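Local coordinates for putative decarboxylase involved in desferrioxamine biosynthesis (Erwinia amylovora, PDB 5O5C), which probably decarboxylates lysine, using a pyridoxal 5'-phosphate cofactor, in the pathway that makes the siderophore desferrioxamine E, at residues Arg208-Lys213 with Asp247-Glu252; Gly282-Leu287 with Met293-Asp298; Val297-Gly302 with Ala316-Ala321. All blocks are in the same frame, centred on the assembly; numbering follows the deposited sequence.

Contact 1 (Arg208-Lys213 with Asp247-Glu252); sequences RVFTSK and DCLKQE
Phe210 turns its side chain out of strand 207-212 against Leu249 and Glu252, which lie one turn apart on helix 246-258. The setting is the large domain of a fold type I, pyridoxal phosphate-dependent decarboxylase, where helices pack on a seven-stranded, mostly parallel sheet. Helix 246-258 joins strand 233-236 to strand 262-269 in a beta-alpha-beta crossover that passes over the strand lying between them, and Phe210 is the residue of that middle strand that meets the helix within these segments. The two backbones come closest at Phe210 and Leu249, whose CA atoms are 7.5 Å apart.

One methyl of the leucine does the touching. Leu249 CD1 sits 3.5 Å from Phe210 CB, close to where the ring joins its stem, and 3.7 Å from Phe210 CG. The branch gets there because CG of Leu249 lies anti to its own backbone N (chi1 178°), which carries the end of the side chain nearer the sheet than its first bond would suggest. Farther along the ring, Phe210 CE2 meets Glu252 CB at 3.7 Å. Here the glutamate offers only the base of its side chain.

No hydrogen bond links the segments, so their grip is purely van der Waals. Around them, the ring also touches Ile234 of strand 233-236, Pro263, and Val253 and Cys256 farther along the helix, while Leu249 also rests on Val266. The ring also reaches the helix backbone: Phe210 CE2 lies 3.7 Å from the carbonyl carbon C of Glu252, and Phe210 CZ is 4.2 Å from Glu252 O.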
loop_
_atom_site.group_PDB
_atom_site.type_symbol
_atom_site.label_atom_id
_atom_site.label_comp_id
_atom_site.label_asym_id
_atom_site.label_seq_id
_atom_site.Cartn_x
_atom_site.Cartn_y
_atom_site.Cartn_z
ATOM N N ARG B 208 -6.148 19.904 -19.167
ATOM C CA ARG B 208 -4.704 19.814 -19.189
ATOM C C ARG B 208 -4.129 20.060 -17.824
ATOM O O ARG B 208 -4.559 20.954 -17.129
ATOM C CB ARG B 208 -4.105 20.772 -20.231
ATOM C CG ARG B 208 -4.377 20.330 -21.675
ATOM C CD ARG B 208 -3.657 19.031 -22.051
ATOM N NE ARG B 208 -3.888 18.588 -23.430
ATOM C CZ ARG B 208 -4.924 17.852 -23.854
ATOM N NH1 ARG B 208 -5.901 17.463 -23.033
ATOM N NH2 ARG B 208 -4.997 17.514 -25.128
ATOM N N VAL B 209 -3.125 19.262 -17.490
ATOM C CA VAL B 209 -2.320 19.402 -16.261
ATOM C C VAL B 209 -0.899 19.797 -16.618
ATOM O O VAL B 209 -0.332 19.291 -17.561
ATOM C CB VAL B 209 -2.294 18.097 -15.456
ATOM C CG1 VAL B 209 -1.315 18.149 -14.290
ATOM C CG2 VAL B 209 -3.725 17.761 -14.993
ATOM N N PHE B 210 -0.317 20.690 -15.836
ATOM C CA PHE B 210 1.024 21.186 -16.118
ATOM C C PHE B 210 1.976 20.661 -15.061
ATOM O O PHE B 210 1.704 20.760 -13.861
ATOM C CB PHE B 210 1.057 22.712 -16.145
ATOM C CG PHE B 210 0.110 23.308 -17.117
ATOM C CD1 PHE B 210 -1.194 23.560 -16.743
ATOM C CD2 PHE B 210 0.503 23.607 -18.411
ATOM C CE1 PHE B 210 -2.096 24.083 -17.639
ATOM C CE2 PHE B 210 -0.396 24.152 -19.312
ATOM C CZ PHE B 210 -1.702 24.398 -18.921
ATOM N N THR B 211 3.103 20.129 -15.518
ATOM C CA THR B 211 4.181 19.714 -14.628
ATOM C C THR B 211 5.510 19.985 -15.246
ATOM O O THR B 211 5.628 20.078 -16.464
ATOM C CB THR B 211 4.214 18.198 -14.338
ATOM O OG1 THR B 211 4.216 17.450 -15.552
ATOM C CG2 THR B 211 3.103 17.799 -13.552
ATOM N N SER B 212 6.521 20.055 -14.395
ATOM C CA SER B 212 7.905 20.162 -14.849
ATOM C C SER B 212 8.317 18.876 -15.583
ATOM O O SER B 212 7.932 17.772 -15.203
ATOM C CB SER B 212 8.834 20.408 -13.642
ATOM O OG SER B 212 10.163 20.676 -14.040
ATOM N N LYS B 213 9.090 19.019 -16.648
ATOM C CA LYS B 213 9.763 17.873 -17.278
ATOM C C LYS B 213 10.571 17.018 -16.281
ATOM O O LYS B 213 10.790 15.865 -16.545
ATOM C CB LYS B 213 10.715 18.360 -18.387
ATOM C CG LYS B 213 10.030 18.912 -19.608
ATOM C CD LYS B 213 11.006 19.654 -20.531
ATOM C CE LYS B 213 10.330 19.920 -21.874
ATOM N NZ LYS B 213 11.221 20.535 -22.886
ATOM N N ASP B 247 7.619 31.598 -16.219
ATOM C CA ASP B 247 7.446 32.218 -17.565
ATOM C C ASP B 247 7.030 31.169 -18.579
ATOM O O ASP B 247 6.103 31.416 -19.393
ATOM C CB ASP B 247 8.728 32.917 -18.076
ATOM C CG ASP B 247 9.141 34.134 -17.232
ATOM O OD1 ASP B 247 8.310 34.706 -16.485
ATOM O OD2 ASP B 247 10.320 34.524 -17.328
ATOM N N CYS B 248 7.701 30.007 -18.546
ATOM C CA CYS B 248 7.358 28.943 -19.477
ATOM C C CYS B 248 5.978 28.350 -19.150
ATOM O O CYS B 248 5.304 27.878 -20.052
ATOM C CB CYS B 248 8.399 27.823 -19.482
ATOM S SG CYS B 248 10.056 28.319 -20.012
ATOM N N LEU B 249 5.608 28.303 -17.859
ATOM C CA LEU B 249 4.264 27.817 -17.438
ATOM C C LEU B 249 3.202 28.743 -18.019
ATOM O O LEU B 249 2.224 28.272 -18.616
ATOM C CB LEU B 249 4.116 27.816 -15.932
ATOM C CG LEU B 249 2.760 27.388 -15.308
ATOM C CD1 LEU B 249 2.311 26.015 -15.806
ATOM C CD2 LEU B 249 2.705 27.437 -13.775
ATOM N N LYS B 250 3.420 30.056 -17.829
ATOM C CA LYS B 250 2.516 31.125 -18.327
ATOM C C LYS B 250 2.298 30.852 -19.815
ATOM O O LYS B 250 1.163 30.594 -20.274
ATOM C CB LYS B 250 3.154 32.516 -18.037
ATOM C CG LYS B 250 2.235 33.737 -18.070
ATOM C CD LYS B 250 2.834 34.938 -17.307
ATOM C CE LYS B 250 4.188 35.388 -17.876
ATOM N NZ LYS B 250 4.702 36.656 -17.271
ATOM N N GLN B 251 3.402 30.749 -20.540
ATOM C CA GLN B 251 3.377 30.426 -21.980
ATOM C C GLN B 251 2.611 29.147 -22.309
ATOM O O GLN B 251 1.850 29.075 -23.291
ATOM C CB GLN B 251 4.816 30.338 -22.525
ATOM C CG GLN B 251 5.496 31.693 -22.600
ATOM C CD GLN B 251 4.869 32.595 -23.662
ATOM O OE1 GLN B 251 4.005 33.428 -23.366
ATOM N NE2 GLN B 251 5.273 32.401 -24.901
ATOM N N GLU B 252 2.809 28.118 -21.500
ATOM C CA GLU B 252 2.061 26.855 -21.730
ATOM C C GLU B 252 0.585 26.978 -21.490
ATOM O O GLU B 252 -0.200 26.426 -22.236
ATOM C CB GLU B 252 2.618 25.700 -20.912
ATOM C CG GLU B 252 3.373 24.692 -21.752
ATOM C CD GLU B 252 4.773 25.096 -22.049
ATOM O OE1 GLU B 252 5.239 26.045 -21.380
ATOM O OE2 GLU B 252 5.412 24.440 -22.907
#

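Contact 2 (Gly282-Leu287 with Met293-Asp298); sequences GAISEL and MWMHVD. With PLP (pyridoxal-5'-phosphate), chain H.
The helical segment 282-287 runs back roughly antiparallel to strand segment 293-298, with CA atoms 6.5 Å apart at Ser285 and Met295 and 8.1 Å apart at Leu287 and Met293. Two methionines fill the gap. Met295 reaches across fully extended beyond CG, and its sulfur SD lies 3.5 Å from Ser285 CB, over the base of the serine side chain. The methyl CE goes on to meet Ile284 CG2 at 4.0 Å, the two side chains crossing at about a right angle.

These elements are the helix and the second strand of the beta-alpha-beta unit formed by strand 262-269, helix 281-290 and strand 294-299. Alternation along the strand sorts its residues: Met293 and Met295 face this helix, whereas Trp294 and His296 pack on helix 170-189, so helices cover both faces of the sheet, as in the three-layered fold type I domain.

Met293 folds where Met295 stretches. Its chain bends at the last torsion (chi3 -72°), bringing CE within 3.5 Å of Leu287 CD2. Leu287 in turn touches Leu249 and Val253 of helix 246-258.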
loop_
_atom_site.group_PDB
_atom_site.type_symbol
_atom_site.label_atom_id
_atom_site.label_comp_id
_atom_site.label_asym_id
_atom_site.label_seq_id
_atom_site.Cartn_x
_atom_site.Cartn_y
_atom_site.Cartn_z
ATOM N N GLY B 282 5.366 29.905 -4.562
ATOM C CA GLY B 282 4.646 31.171 -4.584
ATOM C C GLY B 282 4.182 31.614 -5.954
ATOM O O GLY B 282 3.017 31.868 -6.156
ATOM N N ALA B 283 5.083 31.659 -6.919
ATOM C CA ALA B 283 4.721 32.051 -8.276
ATOM C C ALA B 283 3.687 31.099 -8.936
ATOM O O ALA B 283 2.688 31.531 -9.506
ATOM C CB ALA B 283 5.949 32.149 -9.100
ATOM N N ILE B 284 3.913 29.797 -8.807
ATOM C CA ILE B 284 2.973 28.824 -9.319
ATOM C C ILE B 284 1.570 28.996 -8.739
ATOM O O ILE B 284 0.609 28.802 -9.440
ATOM C CB ILE B 284 3.499 27.382 -9.158
ATOM C CG1 ILE B 284 4.750 27.213 -10.016
ATOM C CG2 ILE B 284 2.467 26.389 -9.631
ATOM C CD1 ILE B 284 5.550 25.961 -9.780
ATOM N N SER B 285 1.478 29.307 -7.456
ATOM C CA SER B 285 0.213 29.425 -6.741
ATOM C C SER B 285 -0.582 30.674 -7.185
ATOM O O SER B 285 -1.796 30.643 -7.192
ATOM C CB SER B 285 0.483 29.479 -5.238
ATOM O OG SER B 285 -0.688 29.772 -4.503
ATOM N N GLU B 286 0.120 31.762 -7.529
ATOM C CA GLU B 286 -0.500 32.970 -8.135
ATOM C C GLU B 286 -1.064 32.659 -9.563
ATOM O O GLU B 286 -2.215 32.988 -9.902
ATOM C CB GLU B 286 0.492 34.151 -8.200
ATOM C CG GLU B 286 1.591 34.164 -7.129
ATOM C CD GLU B 286 2.254 35.516 -6.909
ATOM O OE1 GLU B 286 2.265 36.347 -7.857
ATOM O OE2 GLU B 286 2.785 35.733 -5.794
ATOM N N LEU B 287 -0.281 31.969 -10.379
ATOM C CA LEU B 287 -0.775 31.575 -11.683
ATOM C C LEU B 287 -2.017 30.687 -11.530
ATOM O O LEU B 287 -3.045 30.906 -12.196
ATOM C CB LEU B 287 0.326 30.873 -12.494
ATOM C CG LEU B 287 0.089 30.803 -14.005
ATOM C CD1 LEU B 287 1.369 30.940 -14.807
ATOM C CD2 LEU B 287 -0.652 29.551 -14.427
ATOM N N MET B 293 -6.973 27.142 -11.098
ATOM C CA MET B 293 -6.382 25.790 -11.162
ATOM C C MET B 293 -6.058 25.194 -9.807
ATOM O O MET B 293 -5.805 25.905 -8.877
ATOM C CB MET B 293 -5.121 25.788 -12.022
ATOM C CG MET B 293 -5.442 25.971 -13.486
ATOM S SD MET B 293 -4.053 25.528 -14.488
ATOM C CE MET B 293 -2.903 26.877 -14.201
ATOM N N TRP B 294 -6.043 23.865 -9.740
ATOM C CA TRP B 294 -5.690 23.132 -8.550
ATOM C C TRP B 294 -4.160 23.194 -8.468
ATOM O O TRP B 294 -3.498 22.956 -9.474
ATOM C CB TRP B 294 -6.158 21.676 -8.669
ATOM C CG TRP B 294 -5.865 20.807 -7.493
ATOM C CD1 TRP B 294 -4.642 20.292 -7.098
ATOM C CD2 TRP B 294 -6.801 20.372 -6.527
ATOM N NE1 TRP B 294 -4.790 19.543 -5.945
ATOM C CE2 TRP B 294 -6.105 19.566 -5.588
ATOM C CE3 TRP B 294 -8.172 20.546 -6.383
ATOM C CZ2 TRP B 294 -6.744 18.941 -4.528
ATOM C CZ3 TRP B 294 -8.779 19.962 -5.360
ATOM C CH2 TRP B 294 -8.068 19.161 -4.419
ATOM N N MET B 295 -3.634 23.541 -7.296
ATOM C CA MET B 295 -2.212 23.426 -7.027
ATOM C C MET B 295 -1.920 22.206 -6.179
ATOM O O MET B 295 -2.362 22.070 -5.018
ATOM C CB MET B 295 -1.637 24.659 -6.362
ATOM C CG MET B 295 -0.133 24.787 -6.530
ATOM S SD MET B 295 0.552 25.976 -5.369
ATOM C CE MET B 295 2.302 25.778 -5.632
ATOM N N HIS B 296 -1.161 21.302 -6.769
ATOM C CA HIS B 296 -0.689 20.169 -6.032
ATOM C C HIS B 296 0.810 20.307 -5.806
ATOM O O HIS B 296 1.582 20.532 -6.745
ATOM C CB HIS B 296 -1.014 18.902 -6.776
ATOM C CG HIS B 296 -0.348 17.712 -6.201
ATOM N ND1 HIS B 296 -0.559 17.329 -4.901
ATOM C CD2 HIS B 296 0.556 16.845 -6.719
ATOM C CE1 HIS B 296 0.113 16.228 -4.671
ATOM N NE2 HIS B 296 0.844 15.939 -5.736
ATOM N N VAL B 297 1.227 20.224 -4.553
ATOM C CA VAL B 297 2.665 20.198 -4.262
ATOM C C VAL B 297 3.117 18.763 -4.060
ATOM O O VAL B 297 2.627 18.096 -3.153
ATOM C CB VAL B 297 3.006 21.106 -3.078
ATOM C CG1 VAL B 297 4.420 20.890 -2.582
ATOM C CG2 VAL B 297 2.853 22.525 -3.531
ATOM N N ASP B 298 3.986 18.263 -4.937
ATOM C CA ASP B 298 4.616 16.942 -4.741
ATOM C C ASP B 298 5.852 17.129 -3.890
ATOM O O ASP B 298 6.882 17.577 -4.368
ATOM C CB ASP B 298 4.882 16.250 -6.060
ATOM C CG ASP B 298 5.426 14.850 -5.915
ATOM O OD1 ASP B 298 5.797 14.406 -4.814
ATOM O OD2 ASP B 298 5.538 14.181 -6.923
HETATM N N1 PLP H . 7.098 12.054 -6.072
HETATM C C2 PLP H . 8.417 12.314 -5.963
HETATM C C2A PLP H . 8.920 13.727 -5.982
HETATM C C3 PLP H . 9.349 11.189 -5.807
HETATM O O3 PLP H . 10.704 11.388 -5.692
HETATM C C4 PLP H . 8.740 9.837 -5.776
HETATM C C4A PLP H . 9.578 8.621 -5.697
HETATM C C5 PLP H . 7.289 9.687 -5.907
HETATM C C6 PLP H . 6.537 10.833 -6.076
HETATM C C5A PLP H . 6.670 8.307 -5.891
HETATM O O4P PLP H . 6.807 7.887 -4.523
HETATM P P PLP H . 6.533 6.411 -3.929
HETATM O O1P PLP H . 7.682 5.590 -4.423
HETATM O O2P PLP H . 6.625 6.601 -2.436
HETATM O O3P PLP H . 5.214 5.895 -4.383
#

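Contact 3 (Val297-Gly302 with Ala316-Ala321); sequences VDAAYG and AGIEKA. With PLP (pyridoxal-5'-phosphate), chain H.
Val297 spreads its two methyls over two residues of the loop that leads to strand 323-327. CG2 of Val297 meets Ala321 CB at 3.7 Å, while CG1, placed anti to the backbone N (chi1 169°), lies 3.9 Å from Ile318 CG1. The valine and isoleucine side chains cross at about a right angle, and Ile318 CD1 touches the same valine methyl and also comes within 4.3 Å of Ala299 CB. Everything exchanged between the segments is apolar.

A second shell surrounds these groups. Residues 318-320 form a short 3-10 turn, and Glu319 folds back so that OE1 accepts from Gly317 N at 3.0 Å, on the syn side of the carboxylate. Leu281 of helix 281-290 touches both Val297 and Ile318, and Val324 touches both Ile318 and Ala299.

Between Val297 and Ala299, strand alternation sends Asp298 the other way, into the cofactor pocket. Its OD1 accepts from Ala300 N at 3.3 Å, an Asx turn, and its OD2 is also bonded to Asn174 ND2, so the carboxylate is steadied at both oxygens. Ala300 CB lies over one face of the pyridine ring, 3.4 Å from PLP C2.

Asp298 OD2 stands 2.8 Å from PLP N1, and the two carboxylate oxygens lie on opposite sides of the ring plane. As in other fold type I enzymes, an aspartate here is consistent with a protonated pyridine nitrogen, which would strengthen the ring as an electron sink for decarboxylation.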
loop_
_atom_site.group_PDB
_atom_site.type_symbol
_atom_site.label_atom_id
_atom_site.label_comp_id
_atom_site.label_asym_id
_atom_site.label_seq_id
_atom_site.Cartn_x
_atom_site.Cartn_y
_atom_site.Cartn_z
ATOM N N VAL B 297 1.227 20.224 -4.553
ATOM C CA VAL B 297 2.665 20.198 -4.262
ATOM C C VAL B 297 3.117 18.763 -4.060
ATOM O O VAL B 297 2.627 18.096 -3.153
ATOM C CB VAL B 297 3.006 21.106 -3.078
ATOM C CG1 VAL B 297 4.420 20.890 -2.582
ATOM C CG2 VAL B 297 2.853 22.525 -3.531
ATOM N N ASP B 298 3.986 18.263 -4.937
ATOM C CA ASP B 298 4.616 16.942 -4.741
ATOM C C ASP B 298 5.852 17.129 -3.890
ATOM O O ASP B 298 6.882 17.577 -4.368
ATOM C CB ASP B 298 4.882 16.250 -6.060
ATOM C CG ASP B 298 5.426 14.850 -5.915
ATOM O OD1 ASP B 298 5.797 14.406 -4.814
ATOM O OD2 ASP B 298 5.538 14.181 -6.923
ATOM N N ALA B 299 5.742 16.765 -2.621
ATOM C CA ALA B 299 6.819 16.956 -1.658
ATOM C C ALA B 299 7.437 15.632 -1.164
ATOM O O ALA B 299 7.929 15.517 -0.049
ATOM C CB ALA B 299 6.320 17.792 -0.511
ATOM N N ALA B 300 7.416 14.619 -2.004
ATOM C CA ALA B 300 7.653 13.295 -1.520
ATOM C C ALA B 300 9.039 13.236 -0.902
ATOM O O ALA B 300 9.250 12.639 0.175
ATOM C CB ALA B 300 7.487 12.279 -2.653
ATOM N N TYR B 301 9.970 13.899 -1.566
ATOM C CA TYR B 301 11.341 14.004 -1.121
ATOM C C TYR B 301 11.483 15.231 -0.241
ATOM O O TYR B 301 12.046 15.169 0.860
ATOM C CB TYR B 301 12.226 14.059 -2.369
ATOM C CG TYR B 301 13.721 14.271 -2.225
ATOM C CD1 TYR B 301 14.419 14.008 -1.043
ATOM C CD2 TYR B 301 14.447 14.684 -3.330
ATOM C CE1 TYR B 301 15.797 14.190 -0.981
ATOM C CE2 TYR B 301 15.807 14.912 -3.275
ATOM C CZ TYR B 301 16.478 14.661 -2.117
ATOM O OH TYR B 301 17.830 14.889 -2.141
ATOM N N GLY B 302 10.968 16.346 -0.722
ATOM C CA GLY B 302 11.168 17.645 -0.043
ATOM C C GLY B 302 10.631 17.818 1.364
ATOM O O GLY B 302 11.132 18.665 2.116
ATOM N N ALA B 316 8.610 27.561 1.708
ATOM C CA ALA B 316 7.557 28.623 1.715
ATOM C C ALA B 316 6.811 28.756 0.377
ATOM O O ALA B 316 7.397 28.772 -0.713
ATOM C CB ALA B 316 8.126 29.960 2.184
ATOM N N GLY B 317 5.485 28.803 0.469
ATOM C CA GLY B 317 4.618 28.689 -0.673
ATOM C C GLY B 317 3.891 27.332 -0.714
ATOM O O GLY B 317 2.907 27.203 -1.424
ATOM N N ILE B 318 4.380 26.336 0.046
ATOM C CA ILE B 318 3.711 25.042 0.221
ATOM C C ILE B 318 2.378 25.224 0.969
ATOM O O ILE B 318 1.412 24.497 0.728
ATOM C CB ILE B 318 4.620 24.048 0.993
ATOM C CG1 ILE B 318 4.099 22.632 0.851
ATOM C CG2 ILE B 318 4.783 24.450 2.483
ATOM C CD1 ILE B 318 5.134 21.583 1.176
ATOM N N GLU B 319 2.307 26.239 1.833
ATOM C CA GLU B 319 1.087 26.509 2.600
ATOM C C GLU B 319 -0.075 26.963 1.733
ATOM O O GLU B 319 -1.199 27.012 2.220
ATOM C CB GLU B 319 1.282 27.522 3.762
ATOM C CG GLU B 319 1.408 28.975 3.330
ATOM C CD GLU B 319 2.736 29.258 2.677
ATOM O OE1 GLU B 319 3.678 28.431 2.819
ATOM O OE2 GLU B 319 2.876 30.257 1.984
ATOM N N LYS B 320 0.208 27.311 0.484
ATOM C CA LYS B 320 -0.782 27.758 -0.466
ATOM C C LYS B 320 -1.432 26.591 -1.271
ATOM O O LYS B 320 -2.499 26.735 -1.796
ATOM C CB LYS B 320 -0.162 28.822 -1.381
ATOM C CG LYS B 320 0.366 30.070 -0.651
ATOM C CD LYS B 320 1.033 31.024 -1.666
ATOM C CE LYS B 320 1.310 32.393 -1.077
ATOM N NZ LYS B 320 2.394 33.074 -1.845
ATOM N N ALA B 321 -0.810 25.432 -1.298
ATOM C CA ALA B 321 -1.273 24.278 -2.101
ATOM C C ALA B 321 -2.763 23.891 -1.894
ATOM O O ALA B 321 -3.326 24.125 -0.863
ATOM C CB ALA B 321 -0.380 23.094 -1.795
HETATM N N1 PLP H . 7.098 12.054 -6.072
HETATM C C2 PLP H . 8.417 12.314 -5.963
HETATM C C2A PLP H . 8.920 13.727 -5.982
HETATM C C3 PLP H . 9.349 11.189 -5.807
HETATM O O3 PLP H . 10.704 11.388 -5.692
HETATM C C4 PLP H . 8.740 9.837 -5.776
HETATM C C4A PLP H . 9.578 8.621 -5.697
HETATM C C5 PLP H . 7.289 9.687 -5.907
HETATM C C6 PLP H . 6.537 10.833 -6.076
HETATM C C5A PLP H . 6.670 8.307 -5.891
HETATM O O4P PLP H . 6.807 7.887 -4.523
HETATM P P PLP H . 6.533 6.411 -3.929
HETATM O O1P PLP H . 7.682 5.590 -4.423
HETATM O O2P PLP H . 6.625 6.601 -2.436
HETATM O O3P PLP H . 5.214 5.895 -4.383
#

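The three contacts form a continuous run of packing along one sheet. Contacts 1 and 2, with centres about 11 Å apart, touch helix to helix, where Leu287 CD1 lies 3.7 Å from Lys250 CA, and also where Phe210 CE1 is 4.0 Å from Met293 SD. Contacts 2 and 3 have centres about 9 Å apart and share Val297 and Asp298 of strand 294-299. Contacts 1 and 3 do not touch, their nearest atoms being about 8 Å apart. The cofactor is met through the shared Asp298 and through Ala300 of contact 3, in a pocket that Thr380 of the second subunit helps to complete; contact 1 belongs to the domain's packing away from that site.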